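Local coordinates for osmolarity sensor protein EnvZ (Escherichia coli, PDB 5XGA) that is a histidine kinase whose periplasmic domain probably takes part in sensing osmolarity, ahead of phosphotransfer to a response regulator, at residues A18-M23 with R49-S54; Y56-A61 with W101-L106; H77-A80 with P86-V89. One frame throughout, in Å; residues are numbered along the deposited sequence.

Contact 1: A18-M23 with R49-S54; sequences AYEVRM and RELGIS
Glu20 and Val21 meet Leu51 in a small, buried packing contact between helix 10-24 and the last turn of helix 41-51, near the middle of the domain, where a carboxylate oxygen and a valine methyl touch a leucine. The branch point of Leu51 meets one carboxylate oxygen of Glu20, with CG 3.5 Å from Glu20 OE1 and methyl CD2 3.6 Å from the same oxygen. The other methyl, CD1, turns to the base of the glutamate and sits 4.1 Å from Glu20 CB. Beyond it, Val21 CG2 approaches Leu51 CD1 more loosely, at 4.5 Å. With its CG anti to the carbonyl carbon (chi1 -77°), Leu51 holds its forked end between these two neighbours. Glu20 suits a partly exposed place: its chain, extended beyond CG, carries OE1 across the leucine fork, while CB adds a looser apolar touch. The β-branched Val21 adds a compact apolar side. Directly after Leu51 the helix stops in a Schellman motif: Gly52 takes a positive phi of 67°, which glycine tolerates easily, and its N bonds back to Arg49 O at 2.9 Å. An alanine in place of Leu51 would lack the fork and would probably open a gap beside Val21 and leave the Glu20 side chain freer to turn. Leu51 also rests on Leu17, about one turn before Glu20 and Val21 on helix 10-24, and Ile53 touches Leu24. Ala18 and Val21 pack on helix 73-83, while Ser54 begins strand 54-57 and shares backbone hydrogen bonds with Arg113 of strand 110-115.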
loop_
_atom_site.group_PDB
_atom_site.type_symbol
_atom_site.label_atom_id
_atom_site.label_comp_id
_atom_site.label_asym_id
_atom_site.label_seq_id
_atom_site.Cartn_x
_atom_site.Cartn_y
_atom_site.Cartn_z
ATOM N N ALA A 18 2.571 -3.198 2.732
ATOM C CA ALA A 18 3.814 -3.355 1.971
ATOM C C ALA A 18 3.981 -4.781 1.466
ATOM O O ALA A 18 4.291 -5.013 0.293
ATOM C CB ALA A 18 5.006 -2.954 2.825
ATOM N N TYR A 19 3.783 -5.737 2.365
ATOM C CA TYR A 19 3.895 -7.146 2.016
ATOM C C TYR A 19 2.907 -7.544 0.936
ATOM O O TYR A 19 3.272 -8.212 -0.029
ATOM C CB TYR A 19 3.686 -8.036 3.235
ATOM C CG TYR A 19 4.095 -9.452 2.917
ATOM C CD1 TYR A 19 5.387 -9.727 2.487
ATOM C CD2 TYR A 19 3.191 -10.505 2.998
ATOM C CE1 TYR A 19 5.783 -11.018 2.166
ATOM C CE2 TYR A 19 3.580 -11.806 2.681
ATOM C CZ TYR A 19 4.878 -12.050 2.261
ATOM O OH TYR A 19 5.285 -13.326 1.939
ATOM N N GLU A 20 1.655 -7.122 1.086
ATOM C CA GLU A 20 0.624 -7.468 0.115
ATOM C C GLU A 20 0.831 -6.753 -1.216
ATOM O O GLU A 20 0.656 -7.354 -2.265
ATOM C CB GLU A 20 -0.778 -7.158 0.684
ATOM C CG GLU A 20 -1.034 -7.859 2.007
ATOM C CD GLU A 20 -2.511 -7.983 2.362
ATOM O OE1 GLU A 20 -3.368 -7.572 1.553
ATOM O OE2 GLU A 20 -2.814 -8.510 3.450
ATOM N N VAL A 21 1.202 -5.473 -1.189
ATOM C CA VAL A 21 1.493 -4.784 -2.443
ATOM C C VAL A 21 2.683 -5.424 -3.161
ATOM O O VAL A 21 2.723 -5.483 -4.392
ATOM C CB VAL A 21 1.769 -3.310 -2.222
ATOM C CG1 VAL A 21 2.349 -2.692 -3.492
ATOM C CG2 VAL A 21 0.474 -2.616 -1.825
ATOM N N ARG A 22 3.640 -5.912 -2.386
ATOM C CA ARG A 22 4.791 -6.596 -2.965
ATOM C C ARG A 22 4.312 -7.804 -3.781
ATOM O O ARG A 22 4.799 -8.069 -4.880
ATOM C CB ARG A 22 5.757 -7.024 -1.861
ATOM C CG ARG A 22 7.087 -7.512 -2.375
ATOM C CD ARG A 22 7.988 -7.932 -1.239
ATOM N NE ARG A 22 9.034 -8.825 -1.728
ATOM C CZ ARG A 22 9.717 -9.662 -0.955
ATOM N NH1 ARG A 22 9.473 -9.712 0.347
ATOM N NH2 ARG A 22 10.644 -10.449 -1.489
ATOM N N MET A 23 3.321 -8.514 -3.251
ATOM C CA MET A 23 2.736 -9.652 -3.950
ATOM C C MET A 23 1.887 -9.215 -5.141
ATOM O O MET A 23 1.874 -9.888 -6.168
ATOM C CB MET A 23 1.895 -10.499 -2.983
ATOM C CG MET A 23 2.674 -11.555 -2.201
ATOM S SD MET A 23 1.627 -12.402 -0.975
ATOM C CE MET A 23 1.462 -11.110 0.248
ATOM N N ARG A 49 -8.686 -6.665 -4.053
ATOM C CA ARG A 49 -10.032 -6.403 -3.553
ATOM C C ARG A 49 -10.084 -6.190 -2.049
ATOM O O ARG A 49 -10.681 -5.223 -1.575
ATOM C CB ARG A 49 -10.966 -7.541 -3.950
ATOM C CG ARG A 49 -11.248 -7.587 -5.426
ATOM C CD ARG A 49 -12.366 -8.565 -5.746
ATOM N NE ARG A 49 -12.183 -9.159 -7.065
ATOM C CZ ARG A 49 -11.801 -10.416 -7.271
ATOM N NH1 ARG A 49 -11.577 -11.225 -6.237
ATOM N NH2 ARG A 49 -11.652 -10.866 -8.510
ATOM N N GLU A 50 -9.463 -7.085 -1.293
ATOM C CA GLU A 50 -9.502 -7.006 0.163
ATOM C C GLU A 50 -8.851 -5.718 0.686
ATOM O O GLU A 50 -9.283 -5.166 1.696
ATOM C CB GLU A 50 -8.819 -8.233 0.777
ATOM C CG GLU A 50 -8.928 -8.317 2.292
ATOM C CD GLU A 50 -10.368 -8.436 2.781
ATOM O OE1 GLU A 50 -11.205 -9.020 2.056
ATOM O OE2 GLU A 50 -10.661 -7.937 3.891
ATOM N N LEU A 51 -7.821 -5.224 0.004
ATOM C CA LEU A 51 -7.216 -3.980 0.462
ATOM C C LEU A 51 -8.122 -2.784 0.211
ATOM O O LEU A 51 -7.954 -1.741 0.835
ATOM C CB LEU A 51 -5.873 -3.741 -0.207
ATOM C CG LEU A 51 -4.705 -4.560 0.315
ATOM C CD1 LEU A 51 -3.503 -4.323 -0.594
ATOM C CD2 LEU A 51 -4.382 -4.162 1.730
ATOM N N GLY A 52 -9.060 -2.920 -0.720
ATOM C CA GLY A 52 -9.899 -1.783 -1.087
ATOM C C GLY A 52 -9.111 -0.672 -1.774
ATOM O O GLY A 52 -9.365 0.521 -1.577
ATOM N N ILE A 53 -8.144 -1.060 -2.592
ATOM C CA ILE A 53 -7.346 -0.097 -3.328
ATOM C C ILE A 53 -8.203 0.660 -4.334
ATOM O O ILE A 53 -8.958 0.049 -5.095
ATOM C CB ILE A 53 -6.191 -0.787 -4.072
ATOM C CG1 ILE A 53 -5.079 -1.170 -3.091
ATOM C CG2 ILE A 53 -5.664 0.096 -5.229
ATOM C CD1 ILE A 53 -4.085 -2.174 -3.655
ATOM N N SER A 54 -8.088 1.987 -4.320
ATOM C CA SER A 54 -8.566 2.815 -5.421
ATOM C C SER A 54 -7.360 3.426 -6.102
ATOM O O SER A 54 -6.383 3.765 -5.428
ATOM C CB SER A 54 -9.504 3.927 -4.931
ATOM O OG SER A 54 -10.689 3.381 -4.375
#

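Contact 2: Y56-A61 with W101-L106. With CPS (3-[(3-cholamidopropyl)dimethylammonio]-1-propanesulfonate), chain B.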
loop_
_atom_site.group_PDB
_atom_site.type_symbol
_atom_site.label_atom_id
_atom_site.label_comp_id
_atom_site.label_asym_id
_atom_site.label_seq_id
_atom_site.Cartn_x
_atom_site.Cartn_y
_atom_site.Cartn_z
ATOM N N TYR A 56 -5.950 6.589 -8.394
ATOM C CA TYR A 56 -6.238 7.992 -8.696
ATOM C C TYR A 56 -5.215 8.609 -9.637
ATOM O O TYR A 56 -4.022 8.373 -9.493
ATOM C CB TYR A 56 -6.259 8.819 -7.418
ATOM C CG TYR A 56 -7.506 8.691 -6.586
ATOM C CD1 TYR A 56 -7.802 7.512 -5.913
ATOM C CD2 TYR A 56 -8.370 9.764 -6.446
ATOM C CE1 TYR A 56 -8.942 7.404 -5.132
ATOM C CE2 TYR A 56 -9.519 9.664 -5.672
ATOM C CZ TYR A 56 -9.798 8.483 -5.019
ATOM O OH TYR A 56 -10.941 8.393 -4.239
ATOM N N SER A 57 -5.682 9.423 -10.579
ATOM C CA SER A 57 -4.779 10.311 -11.310
ATOM C C SER A 57 -4.256 11.361 -10.345
ATOM O O SER A 57 -4.849 11.586 -9.295
ATOM C CB SER A 57 -5.493 10.987 -12.484
ATOM O OG SER A 57 -6.493 11.864 -12.010
ATOM N N ASN A 58 -3.155 12.016 -10.704
ATOM C CA ASN A 58 -2.602 13.094 -9.883
ATOM C C ASN A 58 -3.633 14.175 -9.582
ATOM O O ASN A 58 -3.754 14.644 -8.441
ATOM C CB ASN A 58 -1.376 13.714 -10.570
ATOM C CG ASN A 58 -0.245 12.721 -10.732
ATOM O OD1 ASN A 58 -0.081 11.827 -9.904
ATOM N ND2 ASN A 58 0.534 12.860 -11.801
ATOM N N GLU A 59 -4.381 14.560 -10.608
ATOM C CA GLU A 59 -5.371 15.628 -10.479
ATOM C C GLU A 59 -6.488 15.214 -9.519
ATOM O O GLU A 59 -6.799 15.938 -8.567
ATOM C CB GLU A 59 -5.950 15.988 -11.853
ATOM C CG GLU A 59 -7.063 17.034 -11.819
ATOM C CD GLU A 59 -7.740 17.223 -13.172
ATOM O OE1 GLU A 59 -7.045 17.112 -14.204
ATOM O OE2 GLU A 59 -8.966 17.475 -13.201
ATOM N N ALA A 60 -7.068 14.041 -9.764
ATOM C CA ALA A 60 -8.157 13.516 -8.942
ATOM C C ALA A 60 -7.728 13.329 -7.502
ATOM O O ALA A 60 -8.463 13.672 -6.575
ATOM C CB ALA A 60 -8.655 12.210 -9.510
ATOM N N ALA A 61 -6.531 12.783 -7.311
ATOM C CA ALA A 61 -5.997 12.564 -5.970
ATOM C C ALA A 61 -5.923 13.856 -5.176
ATOM O O ALA A 61 -6.301 13.904 -4.002
ATOM C CB ALA A 61 -4.625 11.941 -6.040
ATOM N N TRP A 101 -1.937 7.050 1.281
ATOM C CA TRP A 101 -1.748 7.401 -0.116
ATOM C C TRP A 101 -0.336 6.968 -0.501
ATOM O O TRP A 101 0.619 7.330 0.175
ATOM C CB TRP A 101 -1.942 8.904 -0.339
ATOM C CG TRP A 101 -3.367 9.349 -0.190
ATOM C CD1 TRP A 101 -4.000 9.730 0.962
ATOM C CD2 TRP A 101 -4.336 9.459 -1.237
ATOM N NE1 TRP A 101 -5.309 10.060 0.695
ATOM C CE2 TRP A 101 -5.536 9.907 -0.653
ATOM C CE3 TRP A 101 -4.302 9.221 -2.617
ATOM C CZ2 TRP A 101 -6.693 10.122 -1.400
ATOM C CZ3 TRP A 101 -5.447 9.435 -3.360
ATOM C CH2 TRP A 101 -6.630 9.879 -2.750
ATOM N N LEU A 102 -0.230 6.188 -1.573
ATOM C CA LEU A 102 1.006 5.520 -1.954
ATOM C C LEU A 102 1.304 5.783 -3.424
ATOM O O LEU A 102 0.420 5.653 -4.272
ATOM C CB LEU A 102 0.891 4.005 -1.696
ATOM C CG LEU A 102 1.959 3.096 -2.288
ATOM C CD1 LEU A 102 3.290 3.276 -1.564
ATOM C CD2 LEU A 102 1.529 1.646 -2.256
ATOM N N LYS A 103 2.544 6.175 -3.717
ATOM C CA LYS A 103 3.017 6.277 -5.085
ATOM C C LYS A 103 4.364 5.562 -5.182
ATOM O O LYS A 103 5.182 5.657 -4.266
ATOM C CB LYS A 103 3.135 7.750 -5.520
ATOM C CG LYS A 103 3.609 7.917 -6.961
ATOM C CD LYS A 103 3.498 9.353 -7.455
ATOM C CE LYS A 103 2.108 9.639 -8.040
ATOM N NZ LYS A 103 2.087 10.963 -8.733
ATOM N N THR A 104 4.583 4.820 -6.266
ATOM C CA THR A 104 5.850 4.099 -6.438
ATOM C C THR A 104 6.499 4.404 -7.761
ATOM O O THR A 104 5.868 4.951 -8.665
ATOM C CB THR A 104 5.698 2.563 -6.373
ATOM O OG1 THR A 104 5.270 2.069 -7.653
ATOM C CG2 THR A 104 4.728 2.131 -5.255
ATOM N N TRP A 105 7.759 4.000 -7.877
ATOM C CA TRP A 105 8.548 4.301 -9.064
ATOM C C TRP A 105 7.977 3.586 -10.281
ATOM O O TRP A 105 8.216 4.003 -11.416
ATOM C CB TRP A 105 10.012 3.905 -8.852
ATOM C CG TRP A 105 10.262 2.417 -8.959
ATOM C CD1 TRP A 105 10.870 1.765 -9.995
ATOM C CD2 TRP A 105 9.908 1.407 -8.004
ATOM N NE1 TRP A 105 10.921 0.413 -9.741
ATOM C CE2 TRP A 105 10.336 0.166 -8.526
ATOM C CE3 TRP A 105 9.269 1.429 -6.759
ATOM C CZ2 TRP A 105 10.146 -1.043 -7.850
ATOM C CZ3 TRP A 105 9.082 0.229 -6.084
ATOM C CH2 TRP A 105 9.520 -0.991 -6.632
ATOM N N LEU A 106 7.217 2.519 -10.026
ATOM C CA LEU A 106 6.609 1.684 -11.066
ATOM C C LEU A 106 5.484 2.384 -11.827
ATOM O O LEU A 106 5.270 2.122 -13.010
ATOM C CB LEU A 106 6.062 0.385 -10.456
ATOM C CG LEU A 106 7.009 -0.646 -9.844
ATOM C CD1 LEU A 106 6.219 -1.644 -9.005
ATOM C CD2 LEU A 106 7.814 -1.375 -10.914
HETATM C C1 CPS B . 1.090 -1.254 -7.291
HETATM C C2 CPS B . 0.078 -1.303 -8.412
HETATM C C3 CPS B . 1.291 -3.298 -9.432
HETATM C C4 CPS B . 1.835 -3.942 -10.686
HETATM C C5 CPS B . 0.803 -4.005 -11.762
HETATM C C6 CPS B . 0.275 -2.612 -11.979
HETATM C C7 CPS B . -0.586 -2.674 -13.205
HETATM C C8 CPS B . 0.173 -3.673 -14.049
HETATM C C9 CPS B . 1.278 -4.269 -13.177
HETATM C C10 CPS B . -0.246 -5.018 -11.321
HETATM C C11 CPS B . -1.028 -2.228 -7.960
HETATM C C12 CPS B . 2.186 -0.238 -7.549
HETATM C C13 CPS B . 1.580 1.133 -7.704
HETATM C C14 CPS B . 0.655 1.112 -8.911
HETATM C C15 CPS B . -0.449 0.106 -8.698
HETATM C C16 CPS B . -1.429 0.153 -9.858
HETATM C C17 CPS B . -0.923 -0.582 -11.098
HETATM C C18 CPS B . -0.372 -1.983 -10.760
HETATM C C19 CPS B . 0.673 -1.927 -9.669
HETATM C C20 CPS B . 1.623 -5.713 -13.598
HETATM C C21 CPS B . 2.541 -6.486 -12.646
HETATM C C22 CPS B . 2.173 -5.766 -15.019
HETATM C C23 CPS B . 2.279 -7.134 -15.671
HETATM C C24 CPS B . 2.150 -6.999 -17.184
HETATM C C25 CPS B . 0.798 -7.412 -19.203
HETATM C C26 CPS B . -0.576 -7.949 -19.648
HETATM C C27 CPS B . -0.885 -7.786 -21.148
HETATM C C28 CPS B . -1.762 -9.969 -21.541
HETATM C C29 CPS B . -3.195 -8.279 -20.684
HETATM C C30 CPS B . -2.464 -8.036 -22.930
HETATM N N1 CPS B . 1.044 -7.483 -17.754
HETATM N N2 CPS B . -2.076 -8.537 -21.595
HETATM O O1 CPS B . 3.025 -6.483 -17.867
HETATM O O2 CPS B . 2.628 2.096 -7.799
HETATM O O3 CPS B . 0.008 0.236 -11.808
HETATM O O4 CPS B . 2.896 -3.146 -11.146
#
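Tyr56 and Trp101 form a T-shaped pair in which the indole supplies the edge and the phenol the face. The Tyr56 ring and the six-membered ring of Trp101 have centroids 5.1 Å apart, and their planes stand at 71°. Trp101 CH2 points at the middle of the tyrosine ring, 3.9 Å above its plane, so the C-H edge of the indole meets the pi cloud. Its neighbour on the same edge, Trp101 CZ3, also touches Ala61 CB at 3.8 Å; alanine is small enough to let the broad indole in against the helix. At the other end of the indole, NE1 donates to Glu92, which satisfies this buried polar atom. The two strands that bear the rings are not neighbours. Strand 110-115 runs between 54-57 and 99-104 in the antiparallel sheet, and its Trp111 touches Asn58, Ala61 and Lys103. Helix 58-64 follows, with Ser57 at its N-cap: Ser57 OG accepts from Ala60 N at 3.2 Å. On the first turn of this helix, Asn58 meets Lys103 almost at right angles. Lys103 NZ donates to Asn58 OD1 over 2.6 Å, approaching from 33° off the carbonyl plane. The lysine chain leaves the strand extended and then bends at chi3 (-87°), which swings NZ round to the asparagine; the carbonyl of Pro108 holds the same ammonium. Thr104, on the reverse face of the strand, serves the bound CPS. Its OG1 shares a 2.6 Å hydrogen bond with CPS O2 and accepts from Leu106 N in an ST turn, while Ser107 bonds the detergent as well.

Contact 3: H77-A80 with P86-V89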
loop_
_atom_site.group_PDB
_atom_site.type_symbol
_atom_site.label_atom_id
_atom_site.label_comp_id
_atom_site.label_asym_id
_atom_site.label_seq_id
_atom_site.Cartn_x
_atom_site.Cartn_y
_atom_site.Cartn_z
ATOM N N HIS A 77 10.175 4.947 3.740
ATOM C CA HIS A 77 11.382 4.124 3.613
ATOM C C HIS A 77 11.066 2.648 3.868
ATOM O O HIS A 77 11.544 1.759 3.152
ATOM C CB HIS A 77 12.461 4.597 4.578
ATOM C CG HIS A 77 13.286 5.720 4.049
ATOM N ND1 HIS A 77 14.421 5.516 3.290
ATOM C CD2 HIS A 77 13.141 7.061 4.157
ATOM C CE1 HIS A 77 14.943 6.683 2.960
ATOM N NE2 HIS A 77 14.183 7.637 3.471
ATOM N N GLN A 78 10.251 2.402 4.891
ATOM C CA GLN A 78 9.840 1.045 5.229
ATOM C C GLN A 78 9.122 0.418 4.033
ATOM O O GLN A 78 9.372 -0.726 3.679
ATOM C CB GLN A 78 8.942 1.041 6.474
ATOM C CG GLN A 78 8.466 -0.361 6.888
ATOM C CD GLN A 78 7.582 -0.371 8.137
ATOM O OE1 GLN A 78 7.896 -1.037 9.127
ATOM N NE2 GLN A 78 6.467 0.354 8.086
ATOM N N MET A 79 8.241 1.180 3.402
ATOM C CA MET A 79 7.545 0.715 2.208
ATOM C C MET A 79 8.536 0.533 1.055
ATOM O O MET A 79 8.532 -0.499 0.387
ATOM C CB MET A 79 6.436 1.701 1.822
ATOM C CG MET A 79 5.689 1.349 0.532
ATOM S SD MET A 79 4.552 -0.049 0.725
ATOM C CE MET A 79 3.414 0.594 1.975
ATOM N N ALA A 80 9.398 1.521 0.841
ATOM C CA ALA A 80 10.379 1.443 -0.259
ATOM C C ALA A 80 11.239 0.182 -0.163
ATOM O O ALA A 80 11.488 -0.500 -1.165
ATOM C CB ALA A 80 11.278 2.684 -0.270
ATOM N N PRO A 86 11.949 3.132 -5.165
ATOM C CA PRO A 86 11.588 4.425 -4.571
ATOM C C PRO A 86 10.088 4.586 -4.403
ATOM O O PRO A 86 9.312 4.410 -5.354
ATOM C CB PRO A 86 12.134 5.442 -5.578
ATOM C CG PRO A 86 13.284 4.732 -6.222
ATOM C CD PRO A 86 12.830 3.298 -6.334
ATOM N N THR A 87 9.686 4.961 -3.198
ATOM C CA THR A 87 8.274 5.038 -2.874
ATOM C C THR A 87 7.968 6.278 -2.051
ATOM O O THR A 87 8.832 6.796 -1.341
ATOM C CB THR A 87 7.832 3.774 -2.113
ATOM O OG1 THR A 87 8.194 2.615 -2.876
ATOM C CG2 THR A 87 6.339 3.779 -1.876
ATOM N N GLU A 88 6.733 6.759 -2.158
ATOM C CA GLU A 88 6.248 7.820 -1.300
ATOM C C GLU A 88 4.991 7.325 -0.572
ATOM O O GLU A 88 4.077 6.820 -1.206
ATOM C CB GLU A 88 5.941 9.079 -2.117
ATOM C CG GLU A 88 5.051 10.110 -1.431
ATOM C CD GLU A 88 5.768 10.913 -0.378
ATOM O OE1 GLU A 88 6.495 10.301 0.426
ATOM O OE2 GLU A 88 5.599 12.153 -0.349
ATOM N N VAL A 89 4.968 7.454 0.751
ATOM C CA VAL A 89 3.773 7.166 1.528
ATOM C C VAL A 89 3.324 8.444 2.220
ATOM O O VAL A 89 4.093 9.068 2.950
ATOM C CB VAL A 89 4.011 6.064 2.585
ATOM C CG1 VAL A 89 2.829 5.977 3.551
ATOM C CG2 VAL A 89 4.301 4.695 1.903
#
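Met79 lies across Val89 at about a right angle, its CB 3.7 Å and its CG 3.9 Å from the valine methyl CG2. The thioether chain leaves the helix with CG anti to the backbone N (chi1 177°), then folds at chi2 and chi3, which brings Met79 CE back to 4.2 Å from Val89 CG2. An unbranched, flexible methionine can curl in this way round a rigid β-branched partner. Thr87, two residues before Val89 and so on the same side of the strand, has two conformers, which leaves its closest distances doubtful. In one of them its methyl CG2 lies 3.5 Å from Met79 CG, and its hydroxyl turns to the helix backbone, with Thr87 OG1 3.6 Å from Ala80 CA, and finds its hydrogen-bond partner in the carbonyl of Gly85. Ala80 fits because the backbones come close, Ala80 CA and Thr87 CA being 4.9 Å apart, and a methyl is all that it adds. The arrangement is a helix laid on the face of a sheet by the short turn that leads into the strand. Ser76 on the same helix bonds Val89 N. Val89 and Thr87 both rest on Leu102 of the adjoining strand 99-104; Met79 touches Leu102 too and, toward helix 10-24, Asn14, Leu17 and Ala18.

In the fold
Contact 1 joins helix 10-24 to the end of helix 41-51 and closes before the others open; its second segment, 49-54, runs directly into strand 54-57, which contact 2 uses. The residues of contact 3 fall within the chain between the two halves of contact 2. Centres lie about 15 Å apart from contact 1 to either other contact, and about 13 Å from contact 2 to contact 3. Contacts 2 and 3 share the five-stranded sheet, where strands 87-92 and 99-104 are neighbours; contacts 1 and 3 meet where Ala18 touches Met79. In this periplasmic domain helix 73-83, with helix 10-24 behind it, lies on one sheet face and helix 58-64 on the other.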